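Local coordinates for protein dihydropteroate synthase (Anaplasma phagocytophilum, PDB 6UCZ) that probably catalyses the folate-pathway condensation of a hydroxymethyl-dihydropterin diphosphate with p-aminobenzoate to form dihydropteroate, and binds a pterin monophosphate in its barrel, at residues K31-L36 and F272-D277; V236-K241 and M260-L265. All coordinates share one frame; numbering follows the deposited sequence.

Contact 1: residues K31-L36 and F272-D277; sequences KIVGIL and FLRVHD. With PMM (pterin-6-yl-methyl-monophosphate), chain C.
Lys-31 opens a parallel ladder with Phe-272: its carbonyl O receives Leu-273 N at 3.0 Å, and its aliphatic chain runs alongside the phenyl ring, CD lying 3.7 Å from Phe-272 CE2. Ile-32 turns to the other face of the sheet, where its CG2 meets Val-275 CG2 beneath helix 278-290. Val-33 is gripped at both backbone ends, its N giving to Leu-273 O at 2.8 Å and its O receiving Val-275 N at 2.9 Å. Its CG2, anti to the carbonyl carbon, reaches the edge of the Phe-272 ring. Gly-34 adds a CA-H...O contact to Val-275 O. The last rung of the ladder, Ile-35 N to Val-275 O, is more bent, with an N-H...O angle of 145°. Here CG1 and CD1 of the isoleucine both lie against one face of the Arg-274 guanidinium, and CD1 also lies over one face of the His-276 imidazole in a CH-pi contact, 3.6 Å from the ring centroid. A water donates to both Ile-35 O and His-276 O, bridging the C-terminal end of strand 31-37 and the residue just after strand 272-275. The pterin lies over the opposite face of the guanidinium, PMM N8 3.3 Å from Arg-274 CZ. Fully extended from CG to NE, the arginine reaches the phosphate through NH1, 3.2 Å from PMM O3P, and weakly through NH2; salt bridges to Asp-71 and Asp-114 further fix its rotation. His-276 turns its edge to PMM O1P, and Ser-239 holds its ND1. Neighbouring parallel strands whose C-terminal ends hold the ligand are characteristic of the TIM barrel, here joining the first strand to the last in the pterin-binding fold of dihydropteroate synthases.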
# COMPACT_ATOMS: atom_id res chain seq x y z
N LYS A 31 -7.09 7.95 -5.51
CA LYS A 31 -7.96 6.87 -5.09
C LYS A 31 -7.72 6.50 -3.63
O LYS A 31 -6.59 6.52 -3.15
CB LYS A 31 -7.76 5.64 -5.99
CG LYS A 31 -8.33 5.83 -7.40
CD LYS A 31 -8.18 4.55 -8.21
CE LYS A 31 -8.75 4.69 -9.63
NZ LYS A 31 -10.22 4.95 -9.66
N ILE A 32 -8.81 6.16 -2.93
CA ILE A 32 -8.76 5.75 -1.53
C ILE A 32 -8.61 4.24 -1.47
O ILE A 32 -9.49 3.50 -1.94
CB ILE A 32 -10.02 6.19 -0.78
CG1 ILE A 32 -10.20 7.71 -0.86
CG2 ILE A 32 -9.92 5.74 0.68
CD1 ILE A 32 -11.51 8.19 -0.27
N VAL A 33 -7.52 3.77 -0.88
CA VAL A 33 -7.27 2.35 -0.67
C VAL A 33 -7.53 2.07 0.80
O VAL A 33 -6.70 2.39 1.67
CB VAL A 33 -5.85 1.97 -1.09
CG1 VAL A 33 -5.60 0.47 -0.88
CG2 VAL A 33 -5.60 2.38 -2.54
N GLY A 34 -8.68 1.47 1.09
CA GLY A 34 -9.04 1.17 2.47
C GLY A 34 -8.34 -0.09 2.96
O GLY A 34 -8.34 -1.12 2.29
N ILE A 35 -7.77 0.00 4.16
CA ILE A 35 -7.00 -1.09 4.74
C ILE A 35 -7.95 -2.07 5.43
O ILE A 35 -8.75 -1.68 6.29
CB ILE A 35 -5.95 -0.56 5.73
CG1 ILE A 35 -4.91 0.30 5.00
CG2 ILE A 35 -5.28 -1.71 6.51
CD1 ILE A 35 -4.04 1.13 5.96
N LEU A 36 -7.83 -3.34 5.07
CA LEU A 36 -8.62 -4.42 5.65
C LEU A 36 -7.62 -5.47 6.13
O LEU A 36 -7.11 -6.28 5.35
CB LEU A 36 -9.61 -4.98 4.63
CG LEU A 36 -10.47 -6.14 5.15
CD1 LEU A 36 -11.01 -5.86 6.52
CD2 LEU A 36 -11.60 -6.40 4.18
N PHE A 272 -2.65 6.90 -5.18
CA PHE A 272 -3.32 6.02 -4.24
C PHE A 272 -2.90 6.39 -2.83
O PHE A 272 -1.71 6.54 -2.56
CB PHE A 272 -2.96 4.54 -4.50
CG PHE A 272 -3.36 4.04 -5.86
CD1 PHE A 272 -2.51 4.17 -6.95
CD2 PHE A 272 -4.58 3.42 -6.05
CE1 PHE A 272 -2.88 3.70 -8.20
CE2 PHE A 272 -4.96 2.95 -7.29
CZ PHE A 272 -4.11 3.09 -8.37
N LEU A 273 -3.87 6.45 -1.91
CA LEU A 273 -3.59 6.63 -0.49
C LEU A 273 -4.11 5.41 0.26
O LEU A 273 -5.30 5.09 0.17
CB LEU A 273 -4.24 7.90 0.06
CG LEU A 273 -3.77 9.22 -0.52
CD1 LEU A 273 -4.50 10.38 0.15
CD2 LEU A 273 -2.25 9.34 -0.32
N ARG A 274 -3.22 4.73 0.98
CA ARG A 274 -3.56 3.52 1.72
C ARG A 274 -3.83 3.92 3.17
O ARG A 274 -2.90 4.33 3.89
CB ARG A 274 -2.43 2.50 1.60
CG ARG A 274 -2.71 1.15 2.20
CD ARG A 274 -1.49 0.18 2.06
NE ARG A 274 -1.80 -1.09 2.70
CZ ARG A 274 -1.65 -1.33 4.00
NH1 ARG A 274 -1.16 -0.40 4.81
NH2 ARG A 274 -1.99 -2.51 4.50
N VAL A 275 -5.09 3.85 3.59
CA VAL A 275 -5.54 4.53 4.80
C VAL A 275 -6.47 3.62 5.59
O VAL A 275 -7.13 2.74 5.05
CB VAL A 275 -6.26 5.86 4.47
CG1 VAL A 275 -5.30 6.85 3.84
CG2 VAL A 275 -7.49 5.60 3.56
N HIS A 276 -6.52 3.88 6.91
CA HIS A 276 -7.49 3.20 7.76
C HIS A 276 -8.85 3.89 7.72
O HIS A 276 -9.89 3.23 7.59
CB HIS A 276 -6.96 3.13 9.20
CG HIS A 276 -5.66 2.39 9.33
ND1 HIS A 276 -4.44 2.98 9.13
CD2 HIS A 276 -5.40 1.09 9.62
CE1 HIS A 276 -3.48 2.09 9.30
NE2 HIS A 276 -4.04 0.93 9.59
N ASP A 277 -8.88 5.21 7.85
CA ASP A 277 -10.14 5.96 7.92
C ASP A 277 -10.48 6.48 6.53
O ASP A 277 -9.95 7.51 6.09
CB ASP A 277 -10.07 7.09 8.93
CG ASP A 277 -11.43 7.70 9.18
OD1 ASP A 277 -12.21 7.82 8.21
OD2 ASP A 277 -11.73 8.03 10.34
N5 PMM C . 2.23 -0.41 4.96
C6 PMM C . 1.86 -1.52 5.60
C7 PMM C . 1.41 -2.63 4.91
N8 PMM C . 1.31 -2.69 3.57
N1 PMM C . 1.55 -1.63 1.57
C2 PMM C . 1.91 -0.55 0.87
N2 PMM C . 1.83 -0.57 -0.46
N3 PMM C . 2.37 0.59 1.46
C4 PMM C . 2.54 0.78 2.81
O4 PMM C . 2.99 1.84 3.25
C4A PMM C . 2.16 -0.39 3.62
C8A PMM C . 1.67 -1.57 2.94
C9 PMM C . 2.04 -1.51 7.10
O10 PMM C . 1.05 -0.64 7.69
PA PMM C . -0.20 -1.19 8.54
O1P PMM C . -0.84 0.07 9.14
O2P PMM C . 0.35 -2.01 9.70
O3P PMM C . -1.12 -1.97 7.65
O HOH W 1 -9.51 0.28 7.94

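Contact 2: residues V236-K241 and M260-L265; sequences VGHSRK and MLSTFL. With PMM (pterin-6-yl-methyl-monophosphate), chain C.
Apolar contacts place the His-238 imidazole against helix 255-267. Leu-265 CD1 sits over the middle of one ring face in a CH-pi contact, 3.8 Å from the centroid and 13° off the normal. The same methyl meets Val-236 CG1 at 3.7 Å, so one leucine branch touches both the end of strand 235-236 and the loop that follows it. Leu-261 runs antiparallel alongside the histidine side chain, its CD2 3.6 Å from His-238 CD2. With chi1 near 60°, CG of His-238 sits flanked by both backbone neighbours and the imidazole is directed at the helix.

The polar link across the contact is made at the ring edge, where His-238 NE2 and Ser-262 OG lie 2.8 Å apart in a hydrogen bond. Ser-262 OG is also bonded to Thr-258 O, one turn earlier, which ties the serine to the backbone of its own helix; His-238 NE2 makes a weak hydrogen bond to the same carbonyl.

Beyond the histidine, a type II turn from His-238 to Lys-241, closed by Lys-241 N to His-238 O, brings the lysine back to the ligand. Bent at chi2 and chi4, its chain delivers NZ to PMM N5 at 3.2 Å and close to Gly-237 O, where the separation is suspiciously short and the bond doubtful in its length; Leu-208 O is a further partner. PMM O4 lies 2.8 Å from Lys-241 NZ.

The chemistry implies a buried imidazole fixed by a methyl over its face and a hydroxyl at its edge, anchoring a loop whose Lys-241 NZ hydrogen-bonds PMM N5 and lies close to O4.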
# COMPACT_ATOMS: atom_id res chain seq x y z
N VAL A 236 0.96 5.91 -1.52
CA VAL A 236 1.59 6.27 -0.26
C VAL A 236 0.78 5.68 0.89
O VAL A 236 -0.44 5.86 0.96
CB VAL A 236 1.73 7.79 -0.10
CG1 VAL A 236 2.21 8.13 1.31
CG2 VAL A 236 2.67 8.33 -1.15
N GLY A 237 1.47 4.99 1.81
CA GLY A 237 0.85 4.45 3.00
C GLY A 237 1.36 5.10 4.27
O GLY A 237 2.27 4.60 4.94
N HIS A 238 0.78 6.26 4.59
CA HIS A 238 1.18 7.05 5.75
C HIS A 238 0.29 6.81 6.96
O HIS A 238 0.63 7.27 8.06
CB HIS A 238 1.15 8.54 5.39
CG HIS A 238 -0.21 9.02 4.96
ND1 HIS A 238 -0.88 8.48 3.89
CD2 HIS A 238 -1.01 10.00 5.45
CE1 HIS A 238 -2.05 9.09 3.74
NE2 HIS A 238 -2.14 10.02 4.67
N SER A 239 -0.83 6.11 6.79
CA SER A 239 -1.92 6.13 7.76
C SER A 239 -1.49 5.54 9.10
O SER A 239 -1.10 4.38 9.18
CB SER A 239 -3.12 5.38 7.20
OG SER A 239 -4.20 5.46 8.09
N ARG A 240 -1.59 6.35 10.17
CA ARG A 240 -1.31 5.95 11.54
C ARG A 240 0.15 5.53 11.76
O ARG A 240 0.47 4.98 12.81
CB ARG A 240 -2.23 4.82 12.02
CG ARG A 240 -3.74 5.11 11.92
CD ARG A 240 -4.53 3.92 12.43
NE ARG A 240 -5.97 4.17 12.36
CZ ARG A 240 -6.90 3.27 12.64
NH1 ARG A 240 -6.55 2.05 13.01
NH2 ARG A 240 -8.18 3.60 12.55
N LYS A 241 1.04 5.82 10.82
CA LYS A 241 2.42 5.33 10.89
C LYS A 241 3.20 6.05 11.99
O LYS A 241 2.86 7.16 12.42
CB LYS A 241 3.11 5.50 9.54
CG LYS A 241 2.55 4.56 8.43
CD LYS A 241 3.50 3.41 8.21
CE LYS A 241 2.95 2.24 7.37
NZ LYS A 241 3.19 2.47 5.94
N MET A 260 -4.76 15.21 7.64
CA MET A 260 -4.08 16.46 7.30
C MET A 260 -2.99 16.23 6.26
O MET A 260 -2.84 17.01 5.31
CB MET A 260 -3.50 17.11 8.56
CG MET A 260 -4.58 17.47 9.61
SD MET A 260 -3.87 18.34 11.03
CE MET A 260 -4.95 17.91 12.36
N LEU A 261 -2.20 15.16 6.42
CA LEU A 261 -1.20 14.83 5.41
C LEU A 261 -1.86 14.31 4.14
O LEU A 261 -1.40 14.62 3.03
CB LEU A 261 -0.20 13.82 5.98
CG LEU A 261 0.85 13.27 5.01
CD1 LEU A 261 1.66 14.40 4.35
CD2 LEU A 261 1.75 12.31 5.76
N SER A 262 -2.95 13.54 4.27
CA SER A 262 -3.67 13.07 3.09
C SER A 262 -4.03 14.22 2.16
O SER A 262 -3.91 14.10 0.93
CB SER A 262 -4.94 12.32 3.51
OG SER A 262 -4.62 11.11 4.15
N THR A 263 -4.47 15.35 2.72
CA THR A 263 -4.81 16.51 1.89
C THR A 263 -3.61 16.97 1.08
O THR A 263 -3.72 17.20 -0.13
CB THR A 263 -5.32 17.66 2.75
OG1 THR A 263 -6.45 17.24 3.53
CG2 THR A 263 -5.75 18.83 1.86
N PHE A 264 -2.45 17.07 1.73
CA PHE A 264 -1.23 17.49 1.03
C PHE A 264 -0.86 16.49 -0.06
O PHE A 264 -0.52 16.88 -1.19
CB PHE A 264 -0.08 17.60 2.03
CG PHE A 264 1.27 17.72 1.38
CD1 PHE A 264 1.76 18.98 1.02
CD2 PHE A 264 2.05 16.60 1.14
CE1 PHE A 264 3.01 19.11 0.42
CE2 PHE A 264 3.31 16.72 0.53
CZ PHE A 264 3.78 17.97 0.18
N LEU A 265 -0.88 15.20 0.27
CA LEU A 265 -0.52 14.18 -0.72
C LEU A 265 -1.48 14.21 -1.91
O LEU A 265 -1.05 14.10 -3.06
CB LEU A 265 -0.52 12.81 -0.06
CG LEU A 265 0.53 12.58 1.02
CD1 LEU A 265 0.28 11.22 1.66
CD2 LEU A 265 1.93 12.66 0.42
N5 PMM C . 2.23 -0.41 4.96
C6 PMM C . 1.86 -1.52 5.60
C7 PMM C . 1.41 -2.63 4.91
N8 PMM C . 1.31 -2.69 3.57
N1 PMM C . 1.55 -1.63 1.57
C2 PMM C . 1.91 -0.55 0.87
N2 PMM C . 1.83 -0.57 -0.46
N3 PMM C . 2.37 0.59 1.46
C4 PMM C . 2.54 0.78 2.81
O4 PMM C . 2.99 1.84 3.25
C4A PMM C . 2.16 -0.39 3.62
C8A PMM C . 1.67 -1.57 2.94
C9 PMM C . 2.04 -1.51 7.10
O10 PMM C . 1.05 -0.64 7.69
PA PMM C . -0.20 -1.19 8.54
O1P PMM C . -0.84 0.07 9.14
O2P PMM C . 0.35 -2.01 9.70
O3P PMM C . -1.12 -1.97 7.65

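Overall arrangement
The two contacts lie side by side, centres about 10 Å apart, and both touch PMM. Along the chain contact 2 is nested within the loop closed by contact 1: strand 31-37 comes first, then strand 235-236 with its loop, helix 255-267, strand 272-275 and helix 278-290. In the sheet, strand 272-275 lies between 31-37 and 235-236, so it is shared ground: Phe-272 O is probably bonded to Val-236 N. The two also touch where Arg-240 CD packs on His-276. The loop after strand 235-236 (Gly-237, Lys-241) and the end of strand 272-275 with the residue after it (Arg-274, His-276) line adjoining parts of one PMM pocket.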